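Local atomic coordinates of Bd3459 (Bdellovibrio bacteriovorus, PDB entry 5CEC), a protein that is a predatory peptidoglycan endopeptidase, probably of the serine D-Ala-D-Ala carboxypeptidase type, bound here by its ankyrin-repeat immunity protein Bd3460. Residues T77-D82 with T266-A271; F116-S121 with P188-I193; W149-K154 with N252-D257; G344-V349 with Q401-V406. The protein carries 1 engineered substitution. One frame throughout, in Å; residues are numbered along the deposited sequence.

Interaction 1. Residues T77-D82 with T266-A271; sequences TLWAVD and TEAFNA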
loop_
_atom_site.group_PDB
_atom_site.type_symbol
_atom_site.label_atom_id
_atom_site.label_comp_id
_atom_site.label_asym_id
_atom_site.label_seq_id
_atom_site.Cartn_x
_atom_site.Cartn_y
_atom_site.Cartn_z
ATOM N N THR A 77 3.459 -12.097 -5.133
ATOM C CA THR A 77 4.582 -11.540 -5.909
ATOM C C THR A 77 5.536 -12.666 -6.286
ATOM O O THR A 77 5.915 -12.776 -7.451
ATOM C CB THR A 77 5.280 -10.448 -5.102
ATOM O OG1 THR A 77 4.365 -9.369 -4.907
ATOM C CG2 THR A 77 6.457 -9.907 -5.780
ATOM N N LEU A 78 5.923 -13.497 -5.324
ATOM C CA LEU A 78 6.828 -14.627 -5.617
ATOM C C LEU A 78 6.191 -15.544 -6.667
ATOM O O LEU A 78 6.850 -15.944 -7.637
ATOM C CB LEU A 78 7.088 -15.418 -4.342
ATOM C CG LEU A 78 7.820 -16.741 -4.544
ATOM C CD1 LEU A 78 9.192 -16.561 -5.190
ATOM C CD2 LEU A 78 7.953 -17.497 -3.243
ATOM N N TRP A 79 4.923 -15.906 -6.462
ATOM C CA TRP A 79 4.248 -16.828 -7.380
ATOM C C TRP A 79 4.281 -16.251 -8.803
ATOM O O TRP A 79 4.642 -16.957 -9.754
ATOM C CB TRP A 79 2.807 -17.099 -6.932
ATOM C CG TRP A 79 2.115 -18.181 -7.641
ATOM C CD1 TRP A 79 2.682 -19.220 -8.360
ATOM C CD2 TRP A 79 0.717 -18.431 -7.634
ATOM N NE1 TRP A 79 1.713 -20.068 -8.807
ATOM C CE2 TRP A 79 0.498 -19.605 -8.382
ATOM C CE3 TRP A 79 -0.386 -17.763 -7.096
ATOM C CZ2 TRP A 79 -0.746 -20.134 -8.553
ATOM C CZ3 TRP A 79 -1.626 -18.296 -7.304
ATOM C CH2 TRP A 79 -1.797 -19.444 -8.045
ATOM N N ALA A 80 3.917 -14.971 -8.951
ATOM C CA ALA A 80 3.889 -14.341 -10.262
ATOM C C ALA A 80 5.312 -14.263 -10.879
ATOM O O ALA A 80 5.482 -14.462 -12.086
ATOM C CB ALA A 80 3.227 -12.978 -10.177
ATOM N N VAL A 81 6.304 -13.862 -10.078
ATOM C CA VAL A 81 7.687 -13.780 -10.577
ATOM C C VAL A 81 8.151 -15.137 -11.087
ATOM O O VAL A 81 8.763 -15.237 -12.139
ATOM C CB VAL A 81 8.640 -13.208 -9.507
ATOM C CG1 VAL A 81 10.122 -13.425 -9.844
ATOM C CG2 VAL A 81 8.337 -11.741 -9.279
ATOM N N ASP A 82 7.844 -16.184 -10.340
ATOM C CA ASP A 82 8.237 -17.560 -10.741
ATOM C C ASP A 82 7.462 -18.041 -11.975
ATOM O O ASP A 82 8.037 -18.670 -12.863
ATOM C CB ASP A 82 8.047 -18.537 -9.572
ATOM C CG ASP A 82 9.246 -18.611 -8.659
ATOM O OD1 ASP A 82 10.298 -17.952 -8.934
ATOM O OD2 ASP A 82 9.134 -19.365 -7.673
ATOM N N THR A 266 -6.748 -20.795 -5.800
ATOM C CA THR A 266 -6.286 -21.521 -4.618
ATOM C C THR A 266 -5.784 -22.919 -4.923
ATOM O O THR A 266 -4.759 -23.327 -4.377
ATOM C CB THR A 266 -7.388 -21.545 -3.557
ATOM O OG1 THR A 266 -7.691 -20.182 -3.196
ATOM C CG2 THR A 266 -6.962 -22.337 -2.296
ATOM N N GLU A 267 -6.475 -23.668 -5.783
ATOM C CA GLU A 267 -5.976 -25.008 -6.097
ATOM C C GLU A 267 -4.587 -24.938 -6.698
ATOM O O GLU A 267 -3.724 -25.741 -6.355
ATOM C CB GLU A 267 -6.936 -25.740 -7.028
ATOM C CG GLU A 267 -8.235 -26.119 -6.337
ATOM C CD GLU A 267 -9.137 -27.011 -7.183
ATOM O OE1 GLU A 267 -8.743 -27.438 -8.294
ATOM O OE2 GLU A 267 -10.257 -27.308 -6.715
ATOM N N ALA A 268 -4.356 -23.983 -7.590
ATOM C CA ALA A 268 -3.051 -23.846 -8.233
ATOM C C ALA A 268 -1.985 -23.332 -7.263
ATOM O O ALA A 268 -0.835 -23.782 -7.284
ATOM C CB ALA A 268 -3.149 -22.938 -9.446
ATOM N N PHE A 269 -2.365 -22.400 -6.406
ATOM C CA PHE A 269 -1.446 -21.902 -5.405
ATOM C C PHE A 269 -0.977 -23.016 -4.458
ATOM O O PHE A 269 0.229 -23.143 -4.138
ATOM C CB PHE A 269 -2.074 -20.791 -4.555
ATOM C CG PHE A 269 -1.173 -20.331 -3.472
ATOM C CD1 PHE A 269 -0.057 -19.554 -3.777
ATOM C CD2 PHE A 269 -1.347 -20.788 -2.170
ATOM C CE1 PHE A 269 0.834 -19.173 -2.782
ATOM C CE2 PHE A 269 -0.472 -20.410 -1.178
ATOM C CZ PHE A 269 0.630 -19.619 -1.478
ATOM N N ASN A 270 -1.927 -23.807 -3.976
ATOM C CA ASN A 270 -1.558 -24.917 -3.089
ATOM C C ASN A 270 -0.553 -25.848 -3.747
ATOM O O ASN A 270 0.417 -26.282 -3.100
ATOM C CB ASN A 270 -2.790 -25.693 -2.629
ATOM C CG ASN A 270 -3.639 -24.908 -1.661
ATOM O OD1 ASN A 270 -3.209 -23.902 -1.115
ATOM N ND2 ASN A 270 -4.865 -25.362 -1.457
ATOM N N ALA A 271 -0.757 -26.162 -5.020
ATOM C CA ALA A 271 0.200 -27.035 -5.738
ATOM C C ALA A 271 1.571 -26.359 -5.901
ATOM O O ALA A 271 2.610 -26.988 -5.720
ATOM C CB ALA A 271 -0.372 -27.434 -7.096
#

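Interaction 2. Residues F116-S121 with P188-I193; sequences FGRNMS and PGYYTI. With SO4 (sulfate ion), chain E.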
loop_
_atom_site.group_PDB
_atom_site.type_symbol
_atom_site.label_atom_id
_atom_site.label_comp_id
_atom_site.label_asym_id
_atom_site.label_seq_id
_atom_site.Cartn_x
_atom_site.Cartn_y
_atom_site.Cartn_z
ATOM N N PHE A 116 -5.470 -2.820 -15.713
ATOM C CA PHE A 116 -6.099 -2.215 -16.887
ATOM C C PHE A 116 -7.358 -1.527 -16.390
ATOM O O PHE A 116 -8.396 -2.163 -16.189
ATOM C CB PHE A 116 -6.372 -3.240 -17.988
ATOM C CG PHE A 116 -6.432 -2.662 -19.361
ATOM C CD1 PHE A 116 -7.227 -1.573 -19.645
ATOM C CD2 PHE A 116 -5.676 -3.186 -20.387
ATOM C CE1 PHE A 116 -7.290 -1.033 -20.914
ATOM C CE2 PHE A 116 -5.736 -2.644 -21.680
ATOM C CZ PHE A 116 -6.532 -1.568 -21.922
ATOM N N GLY A 117 -7.228 -0.224 -16.186
ATOM C CA GLY A 117 -8.308 0.607 -15.699
ATOM C C GLY A 117 -8.263 1.953 -16.388
ATOM O O GLY A 117 -7.908 2.055 -17.572
ATOM N N ARG A 118 -8.581 2.993 -15.629
ATOM C CA ARG A 118 -8.542 4.373 -16.145
ATOM C C ARG A 118 -7.282 4.694 -16.915
ATOM O O ARG A 118 -7.355 5.177 -18.048
ATOM C CB ARG A 118 -8.692 5.374 -14.968
ATOM C CG ARG A 118 -8.658 6.841 -15.408
ATOM C CD ARG A 118 -8.275 7.762 -14.255
ATOM N NE ARG A 118 -9.189 7.649 -13.129
ATOM C CZ ARG A 118 -10.379 8.264 -13.031
ATOM N NH1 ARG A 118 -10.866 9.006 -14.017
ATOM N NH2 ARG A 118 -11.072 8.126 -11.924
ATOM N N ASN A 119 -6.131 4.509 -16.285
ATOM C CA ASN A 119 -4.908 5.087 -16.861
ATOM C C ASN A 119 -4.421 4.324 -18.086
ATOM O O ASN A 119 -4.000 4.942 -19.086
ATOM C CB ASN A 119 -3.844 5.235 -15.791
ATOM C CG ASN A 119 -4.205 6.278 -14.779
ATOM O OD1 ASN A 119 -4.765 7.287 -15.150
ATOM N ND2 ASN A 119 -3.930 6.041 -13.513
ATOM N N MET A 120 -4.498 2.989 -18.070
ATOM C CA MET A 120 -4.215 2.234 -19.291
ATOM C C MET A 120 -5.195 2.573 -20.423
ATOM O O MET A 120 -4.819 2.617 -21.592
ATOM C CB MET A 120 -4.123 0.738 -19.009
ATOM C CG MET A 120 -3.637 -0.024 -20.209
ATOM S SD MET A 120 -1.980 0.454 -20.711
ATOM C CE MET A 120 -1.215 -1.106 -21.078
ATOM N N SER A 121 -6.443 2.832 -20.061
ATOM C CA SER A 121 -7.468 3.197 -21.042
ATOM C C SER A 121 -7.127 4.540 -21.669
ATOM O O SER A 121 -7.228 4.695 -22.888
ATOM C CB SER A 121 -8.864 3.251 -20.412
ATOM O OG SER A 121 -9.294 1.958 -20.039
ATOM N N PRO A 188 -10.260 15.911 -17.745
ATOM C CA PRO A 188 -9.013 16.658 -17.957
ATOM C C PRO A 188 -8.019 16.623 -16.791
ATOM O O PRO A 188 -6.811 16.609 -17.016
ATOM C CB PRO A 188 -9.482 18.075 -18.280
ATOM C CG PRO A 188 -10.913 17.942 -18.627
ATOM C CD PRO A 188 -11.462 16.734 -17.979
ATOM N N GLY A 189 -8.518 16.549 -15.567
ATOM C CA GLY A 189 -7.642 16.546 -14.403
ATOM C C GLY A 189 -6.883 15.233 -14.290
ATOM O O GLY A 189 -5.641 15.226 -14.208
ATOM N N TYR A 190 -7.603 14.115 -14.335
ATOM C CA TYR A 190 -6.922 12.815 -14.240
ATOM C C TYR A 190 -6.026 12.580 -15.450
ATOM O O TYR A 190 -4.944 12.001 -15.309
ATOM C CB TYR A 190 -7.894 11.661 -14.113
ATOM C CG TYR A 190 -8.481 11.501 -12.763
ATOM C CD1 TYR A 190 -7.795 10.845 -11.753
ATOM C CD2 TYR A 190 -9.743 12.011 -12.471
ATOM C CE1 TYR A 190 -8.353 10.686 -10.505
ATOM C CE2 TYR A 190 -10.305 11.868 -11.209
ATOM C CZ TYR A 190 -9.604 11.207 -10.234
ATOM O OH TYR A 190 -10.137 11.025 -8.988
ATOM N N TYR A 191 -6.454 13.007 -16.645
ATOM C CA TYR A 191 -5.620 12.800 -17.825
ATOM C C TYR A 191 -4.325 13.606 -17.732
ATOM O O TYR A 191 -3.275 13.069 -18.032
ATOM C CB TYR A 191 -6.370 13.137 -19.116
ATOM C CG TYR A 191 -5.579 12.763 -20.342
ATOM C CD1 TYR A 191 -5.577 11.467 -20.839
ATOM C CD2 TYR A 191 -4.829 13.719 -21.021
ATOM C CE1 TYR A 191 -4.846 11.118 -21.951
ATOM C CE2 TYR A 191 -4.096 13.387 -22.137
ATOM C CZ TYR A 191 -4.104 12.077 -22.606
ATOM O OH TYR A 191 -3.381 11.723 -23.723
ATOM N N THR A 192 -4.383 14.887 -17.320
ATOM C CA THR A 192 -3.142 15.683 -17.282
ATOM C C THR A 192 -2.165 15.183 -16.186
ATOM O O THR A 192 -0.966 15.148 -16.410
ATOM C CB THR A 192 -3.383 17.204 -17.226
ATOM O OG1 THR A 192 -3.961 17.531 -15.986
ATOM C CG2 THR A 192 -4.299 17.649 -18.385
ATOM N N ILE A 193 -2.690 14.692 -15.061
ATOM C CA ILE A 193 -1.838 14.091 -14.021
ATOM C C ILE A 193 -1.098 12.905 -14.625
ATOM O O ILE A 193 0.122 12.790 -14.474
ATOM C CB ILE A 193 -2.657 13.681 -12.780
ATOM C CG1 ILE A 193 -3.192 14.919 -12.035
ATOM C CG2 ILE A 193 -1.836 12.780 -11.837
ATOM C CD1 ILE A 193 -4.290 14.598 -11.044
HETATM S S SO4 E . -14.226 10.077 -14.431
HETATM O O1 SO4 E . -13.187 10.618 -13.515
HETATM O O2 SO4 E . -15.580 10.275 -13.877
HETATM O O3 SO4 E . -13.943 8.701 -14.866
HETATM O O4 SO4 E . -14.215 10.845 -15.733
HETATM O O HOH W 1 -4.663 9.668 -13.714
#

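Interaction 3. Residues W149-K154 with N252-D257; sequences WLAEEK and NNYIAD. With SO4 (sulfate ion), chain H; SO4 (sulfate ion), chain E.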
loop_
_atom_site.group_PDB
_atom_site.type_symbol
_atom_site.label_atom_id
_atom_site.label_comp_id
_atom_site.label_asym_id
_atom_site.label_seq_id
_atom_site.Cartn_x
_atom_site.Cartn_y
_atom_site.Cartn_z
ATOM N N TRP A 149 -12.248 0.342 -13.903
ATOM C CA TRP A 149 -11.847 1.710 -14.037
ATOM C C TRP A 149 -10.991 2.209 -12.881
ATOM O O TRP A 149 -9.953 2.857 -13.094
ATOM C CB TRP A 149 -13.076 2.600 -14.212
ATOM C CG TRP A 149 -12.800 3.920 -14.785
ATOM C CD1 TRP A 149 -12.932 5.133 -14.170
ATOM C CD2 TRP A 149 -12.357 4.195 -16.109
ATOM N NE1 TRP A 149 -12.582 6.145 -15.035
ATOM C CE2 TRP A 149 -12.244 5.600 -16.238
ATOM C CE3 TRP A 149 -12.067 3.405 -17.219
ATOM C CZ2 TRP A 149 -11.823 6.217 -17.421
ATOM C CZ3 TRP A 149 -11.664 4.026 -18.389
ATOM C CH2 TRP A 149 -11.546 5.412 -18.484
ATOM N N LEU A 150 -11.411 1.875 -11.660
ATOM C CA LEU A 150 -10.748 2.338 -10.440
ATOM C C LEU A 150 -9.662 1.351 -9.937
ATOM O O LEU A 150 -9.302 1.367 -8.755
ATOM C CB LEU A 150 -11.784 2.665 -9.348
ATOM C CG LEU A 150 -12.795 3.739 -9.733
ATOM C CD1 LEU A 150 -13.773 3.926 -8.587
ATOM C CD2 LEU A 150 -12.156 5.068 -10.113
ATOM N N ALA A 151 -9.085 0.567 -10.852
ATOM C CA ALA A 151 -8.091 -0.468 -10.472
ATOM C C ALA A 151 -6.971 0.029 -9.556
ATOM O O ALA A 151 -6.470 -0.735 -8.754
ATOM C CB ALA A 151 -7.487 -1.058 -11.725
ATOM N N GLU A 152 -6.512 1.265 -9.767
ATOM C CA GLU A 152 -5.452 1.889 -8.988
ATOM C C GLU A 152 -5.881 2.934 -8.009
ATOM O O GLU A 152 -5.035 3.711 -7.553
ATOM C CB GLU A 152 -4.590 2.740 -9.920
ATOM C CG GLU A 152 -3.953 2.042 -10.998
ATOM C CD GLU A 152 -2.897 2.897 -11.636
ATOM O OE1 GLU A 152 -1.822 2.982 -11.062
ATOM O OE2 GLU A 152 -3.161 3.386 -12.727
ATOM N N GLU A 153 -7.163 2.976 -7.693
ATOM C CA GLU A 153 -7.729 4.063 -6.917
ATOM C C GLU A 153 -8.592 3.519 -5.798
ATOM O O GLU A 153 -8.979 2.372 -5.792
ATOM C CB GLU A 153 -8.519 4.996 -7.859
ATOM C CG GLU A 153 -7.627 5.728 -8.844
ATOM C CD GLU A 153 -8.387 6.324 -10.011
ATOM O OE1 GLU A 153 -9.395 7.042 -9.790
ATOM O OE2 GLU A 153 -7.967 6.081 -11.151
ATOM N N LYS A 154 -8.905 4.374 -4.851
ATOM C CA LYS A 154 -9.784 4.050 -3.756
ATOM C C LYS A 154 -11.191 4.054 -4.316
ATOM O O LYS A 154 -11.501 4.930 -5.148
ATOM C CB LYS A 154 -9.673 5.109 -2.667
ATOM C CG LYS A 154 -8.273 5.223 -2.138
ATOM C CD LYS A 154 -8.185 6.167 -0.996
ATOM C CE LYS A 154 -6.769 6.128 -0.497
ATOM N NZ LYS A 154 -6.565 7.125 0.560
ATOM N N ASN A 252 -2.351 -2.925 -3.192
ATOM C CA ASN A 252 -3.493 -2.920 -4.096
ATOM C C ASN A 252 -4.161 -4.304 -4.172
ATOM O O ASN A 252 -3.610 -5.229 -4.781
ATOM C CB ASN A 252 -3.053 -2.454 -5.498
ATOM C CG ASN A 252 -4.205 -2.255 -6.409
ATOM O OD1 ASN A 252 -5.079 -3.129 -6.511
ATOM N ND2 ASN A 252 -4.240 -1.111 -7.060
ATOM N N ASN A 253 -5.346 -4.419 -3.579
ATOM C CA ASN A 253 -6.066 -5.698 -3.557
ATOM C C ASN A 253 -6.469 -6.166 -4.953
ATOM O O ASN A 253 -6.450 -7.375 -5.220
ATOM C CB ASN A 253 -7.298 -5.596 -2.688
ATOM C CG ASN A 253 -6.972 -5.470 -1.231
ATOM O OD1 ASN A 253 -5.832 -5.570 -0.787
ATOM N ND2 ASN A 253 -8.015 -5.230 -0.459
ATOM N N TYR A 254 -6.885 -5.231 -5.804
ATOM C CA TYR A 254 -7.342 -5.591 -7.142
ATOM C C TYR A 254 -6.253 -6.282 -7.931
ATOM O O TYR A 254 -6.490 -7.355 -8.565
ATOM C CB TYR A 254 -7.866 -4.353 -7.929
ATOM C CG TYR A 254 -8.260 -4.665 -9.343
ATOM C CD1 TYR A 254 -9.543 -5.093 -9.674
ATOM C CD2 TYR A 254 -7.330 -4.583 -10.380
ATOM C CE1 TYR A 254 -9.896 -5.404 -10.968
ATOM C CE2 TYR A 254 -7.693 -4.885 -11.682
ATOM C CZ TYR A 254 -8.965 -5.299 -11.987
ATOM O OH TYR A 254 -9.311 -5.643 -13.258
ATOM N N ILE A 255 -5.059 -5.687 -7.907
ATOM C CA ILE A 255 -3.954 -6.289 -8.650
ATOM C C ILE A 255 -3.631 -7.675 -8.070
ATOM O O ILE A 255 -3.439 -8.652 -8.807
ATOM C CB ILE A 255 -2.688 -5.414 -8.680
ATOM C CG1 ILE A 255 -2.976 -4.031 -9.290
ATOM C CG2 ILE A 255 -1.552 -6.077 -9.441
ATOM C CD1 ILE A 255 -1.835 -3.040 -9.148
ATOM N N ALA A 256 -3.535 -7.739 -6.743
ATOM C CA ALA A 256 -3.096 -8.990 -6.102
ATOM C C ALA A 256 -4.110 -10.109 -6.364
ATOM O O ALA A 256 -3.717 -11.252 -6.658
ATOM C CB ALA A 256 -2.924 -8.777 -4.609
ATOM N N ASP A 257 -5.390 -9.813 -6.187
ATOM C CA ASP A 257 -6.418 -10.839 -6.342
ATOM C C ASP A 257 -6.492 -11.313 -7.791
ATOM O O ASP A 257 -6.631 -12.498 -8.052
ATOM C CB ASP A 257 -7.782 -10.351 -5.819
ATOM C CG ASP A 257 -7.814 -10.249 -4.322
ATOM O OD1 ASP A 257 -7.222 -11.134 -3.660
ATOM O OD2 ASP A 257 -8.471 -9.334 -3.803
HETATM S S SO4 H . -7.088 10.539 -1.317
HETATM O O1 SO4 H . -6.213 11.604 -1.893
HETATM O O2 SO4 H . -6.566 10.079 -0.001
HETATM O O3 SO4 H . -8.448 11.065 -1.158
HETATM O O4 SO4 H . -7.093 9.430 -2.318
HETATM S S SO4 E . -14.226 10.077 -14.431
HETATM O O1 SO4 E . -13.187 10.618 -13.515
HETATM O O2 SO4 E . -15.580 10.275 -13.877
HETATM O O3 SO4 E . -13.943 8.701 -14.866
HETATM O O4 SO4 E . -14.215 10.845 -15.733
#

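Interaction 4. Residues G344-V349 with Q401-V406; sequences GSYGGV and QIKNKV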
loop_
_atom_site.group_PDB
_atom_site.type_symbol
_atom_site.label_atom_id
_atom_site.label_comp_id
_atom_site.label_asym_id
_atom_site.label_seq_id
_atom_site.Cartn_x
_atom_site.Cartn_y
_atom_site.Cartn_z
ATOM N N GLY A 344 6.161 5.131 3.091
ATOM C CA GLY A 344 6.733 6.425 2.789
ATOM C C GLY A 344 7.196 7.204 4.012
ATOM O O GLY A 344 8.095 8.033 3.890
ATOM N N SER A 345 6.551 6.970 5.161
ATOM C CA SER A 345 6.939 7.588 6.459
ATOM C C SER A 345 7.369 6.546 7.495
ATOM O O SER A 345 7.048 6.600 8.692
ATOM C CB SER A 345 5.800 8.444 6.994
ATOM O OG SER A 345 5.572 9.543 6.144
ATOM N N TYR A 346 8.181 5.623 7.052
ATOM C CA TYR A 346 8.841 4.688 7.971
ATOM C C TYR A 346 10.212 5.253 8.281
ATOM O O TYR A 346 11.196 4.941 7.559
ATOM C CB TYR A 346 8.925 3.288 7.370
ATOM C CG TYR A 346 7.737 2.445 7.702
ATOM C CD1 TYR A 346 6.440 2.929 7.548
ATOM C CD2 TYR A 346 7.876 1.177 8.194
ATOM C CE1 TYR A 346 5.352 2.137 7.844
ATOM C CE2 TYR A 346 6.786 0.414 8.517
ATOM C CZ TYR A 346 5.535 0.877 8.317
ATOM O OH TYR A 346 4.463 0.099 8.666
ATOM N N GLY A 347 10.292 6.055 9.347
ATOM C CA GLY A 347 11.492 6.867 9.631
ATOM C C GLY A 347 12.527 6.155 10.474
ATOM O O GLY A 347 12.495 4.947 10.627
ATOM N N GLY A 348 13.466 6.912 11.004
ATOM C CA GLY A 348 14.500 6.365 11.835
ATOM C C GLY A 348 15.505 5.567 11.021
ATOM O O GLY A 348 15.768 5.858 9.839
ATOM N N VAL A 349 16.067 4.544 11.647
ATOM C CA VAL A 349 17.061 3.715 10.968
ATOM C C VAL A 349 16.510 2.941 9.771
ATOM O O VAL A 349 17.289 2.487 8.936
ATOM C CB VAL A 349 17.765 2.763 11.928
ATOM C CG1 VAL A 349 18.587 3.557 12.929
ATOM C CG2 VAL A 349 16.816 1.795 12.624
ATOM N N GLN A 401 5.120 -0.357 17.420
ATOM C CA GLN A 401 5.833 -1.481 18.029
ATOM C C GLN A 401 6.612 -2.283 16.995
ATOM O O GLN A 401 7.756 -2.668 17.259
ATOM C CB GLN A 401 4.897 -2.380 18.825
ATOM C CG GLN A 401 4.413 -1.773 20.125
ATOM C CD GLN A 401 3.561 -2.723 20.935
ATOM O OE1 GLN A 401 3.613 -3.939 20.758
ATOM N NE2 GLN A 401 2.813 -2.176 21.878
ATOM N N ILE A 402 6.016 -2.531 15.827
ATOM C CA ILE A 402 6.709 -3.214 14.755
ATOM C C ILE A 402 7.928 -2.414 14.316
ATOM O O ILE A 402 9.012 -2.952 14.185
ATOM C CB ILE A 402 5.780 -3.477 13.555
ATOM C CG1 ILE A 402 4.673 -4.485 13.923
ATOM C CG2 ILE A 402 6.594 -3.968 12.361
ATOM C CD1 ILE A 402 3.593 -4.595 12.894
ATOM N N LYS A 403 7.753 -1.117 14.076
ATOM C CA LYS A 403 8.864 -0.285 13.635
ATOM C C LYS A 403 10.013 -0.327 14.621
ATOM O O LYS A 403 11.180 -0.434 14.229
ATOM C CB LYS A 403 8.387 1.164 13.480
ATOM C CG LYS A 403 7.429 1.362 12.340
ATOM C CD LYS A 403 6.959 2.808 12.232
ATOM C CE LYS A 403 5.997 3.015 11.074
ATOM N NZ LYS A 403 5.523 4.409 10.994
ATOM N N ASN A 404 9.691 -0.286 15.901
ATOM C CA ASN A 404 10.732 -0.351 16.938
ATOM C C ASN A 404 11.431 -1.686 16.946
ATOM O O ASN A 404 12.645 -1.720 17.143
ATOM C CB ASN A 404 10.168 0.027 18.311
ATOM C CG ASN A 404 9.735 1.512 18.398
ATOM O OD1 ASN A 404 10.040 2.321 17.530
ATOM N ND2 ASN A 404 9.075 1.859 19.448
ATOM N N LYS A 405 10.695 -2.769 16.718
ATOM C CA LYS A 405 11.338 -4.108 16.666
ATOM C C LYS A 405 12.281 -4.227 15.456
ATOM O O LYS A 405 13.397 -4.784 15.549
ATOM C CB LYS A 405 10.281 -5.218 16.617
ATOM C CG LYS A 405 9.548 -5.433 17.938
ATOM C CD LYS A 405 8.427 -6.429 17.786
ATOM C CE LYS A 405 7.562 -6.541 19.008
ATOM N NZ LYS A 405 8.358 -7.045 20.171
ATOM N N VAL A 406 11.849 -3.708 14.309
ATOM C CA VAL A 406 12.725 -3.740 13.132
ATOM C C VAL A 406 13.934 -2.822 13.351
ATOM O O VAL A 406 15.067 -3.177 12.990
ATOM C CB VAL A 406 11.952 -3.389 11.848
ATOM C CG1 VAL A 406 12.889 -3.348 10.642
ATOM C CG2 VAL A 406 10.838 -4.403 11.664
#

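Interaction 1. Residues T77-D82 with T266-A271
Trp79 and Phe269 form an edge-to-face aromatic contact between helix 72-84 and helix 265-277, in a buried part of the fold. The edge of the phenyl ring points at the face of the indole six-membered ring. The two centroids are 5.5 Å apart and the planes meet at 71°. Phe269 CB lies over the same indole ring as a CH-pi contact, 4.1 Å from its centroid. The indole reaches past the side chain to the backbone, with Trp79 CH2 3.4 Å from Phe269 N. Ala268 CB comes in at the rim of the indole, near its plane, 3.8 Å from Trp79 CZ2. Trp79 CG lies trans to the backbone N (chi1 -170°), and the benzo end reaches the other helix. No hydrogen bond crosses these two segments; the rings and the carbons of Ala268 and Phe269 make most of the contact. Further rings continue the cluster: Tyr272 stacks on Trp79 and Phe286 on Phe269. Asp82 adds a polar link between the two helices through Lys276 and Tyr272. Helix 72-84 also carries Lys73, and its position is consistent with the SxxK helix in the helical region of the beta-lactamase and penicillin-binding protein fold.

Interaction 2. Residues F116-S121 with P188-I193
Arg118 leaves its helix with CG trans to the backbone N (chi1 180°) and then bends at chi3 (-58°), which lays its guanidinium flat on the ring of Tyr190. The planes are 7° apart. Arg118 CZ sits over the ring centre, 3.7 Å from the centroid, so the contact is both a stack and a cation-pi pair. The closest atoms are Arg118 NH1 and Tyr190 CD2, at 3.6 Å. A water joins the helices beside the stack. It donates to Asn119 OD1 and Tyr190 O, both at 2.8 Å. At the guanidinium edge, Arg118 NH1 donates to sulfate O1 at 2.9 Å in a nearly straight bond. A second bond to sulfate O3 is weak. The sulfate probably comes from the crystallisation liquor. Glu153 takes the NE side in a salt bridge, and Tyr122 also bonds NH1. The face of the cation thus rests on the aromatic ring, while its nitrogens meet Glu153, Tyr122 and the sulfate. The nearby carboxylate and sulfate probably offset its charge.

Interaction 3. Residues W149-K154 with N252-D257
Asn252 caps the N-terminus of helix 253-262, and its amide also holds the type I beta turn that runs from Leu150 to Glu153. Asn252 CG is trans to its backbone N (chi1 -172°), which turns the amide toward the turn. Asn252 ND2 donates to Ala151 O at 2.8 Å. The bond is nearly straight, at 173°, and it lies in the plane of the carbonyl on a lone pair. The acceptor is also in the amide plane, so the amide is squarely aligned with it. At the other end of the same amide, Asn252 OD1 accepts from Ile255 N at 2.9 Å. That donor stands well above the carbonyl plane. Within the turn, Glu153 N bonds Leu150 O at 2.9 Å. The second point of contact is apolar. Ala151 packs on a face of the Tyr254 ring, with Ala151 CB 3.8 Å from Tyr254 CD2. Trp149 NE1 and Lys154 NZ bond two separate sulfates, probably from the crystallisation liquor. Gln250 bonds both Asn252 ND2 and Glu152 O, and next to the cap Asn253 bonds Lys73, consistent with an SxN motif beside the SxxK lysine. Lys154 also bonds Asn75 of the Bd3460 chain. Around the contact, Ile255 packs on Ile243 and Met247 of helix 240-250, Glu152 pairs with Arg246 of that helix, and Trp149 lies against helices 118-130 and 167-182.

Interaction 4. Residues G344-V349 with Q401-V406
Lys403 lays the end of its side chain over one face of the Tyr346 ring. Its CE is the main touching atom, 3.4 Å from the ring centroid and almost directly above the centre. This is a close CH-pi contact. The charged end lies further from the ring: Lys403 NZ is 4.2 Å from the Tyr346 centroid, 26° off the ring normal, a cation-pi geometry. The lysine chain is extended beyond CG and crosses the tyrosine side chain at about a right angle. Lys403 NZ also comes within 3.5 Å of Ser345 O. Asp107 of the Bd3460 chain meets both side chains, by a salt bridge to Lys403, its main polar partner, and by packing on Tyr346, while Ser345 OG bonds Asn142 of the same neighbouring chain. Behind this shell, Tyr346 rests on Leu367 of strand 364-373 and on Ser399 of helix 394-411, and the helix itself is seated on the sheet, with Ile402 on Val382 and Leu367 and Val406 on Phe380 and Val371. A C-terminal helix lying on an antiparallel sheet is characteristic of the penicillin-binding transpeptidase fold, here forming part of the Bd3460 interface.

Along the chain, interactions 2 and 3 fall inside the loop closed by interaction 1, and interaction 4 follows all three. Interactions 2 and 3 are the only pair that touch. Their centres are about 14 Å apart, their segments alternate in sequence, and they share a sulfate. Ser121 also packs on Trp149 between them, and Asn119 probably bonds Glu152. Interactions 1 and 3 are linked through consecutive helices, 253-262 and 265-277, with centres about 19 Å apart. Interaction 4 stands apart on helix 394-411, with its centre about 26 Å from that of interaction 3. Bd3460 reaches both interactions 3 and 4, so its binding spans separate parts of the enzyme.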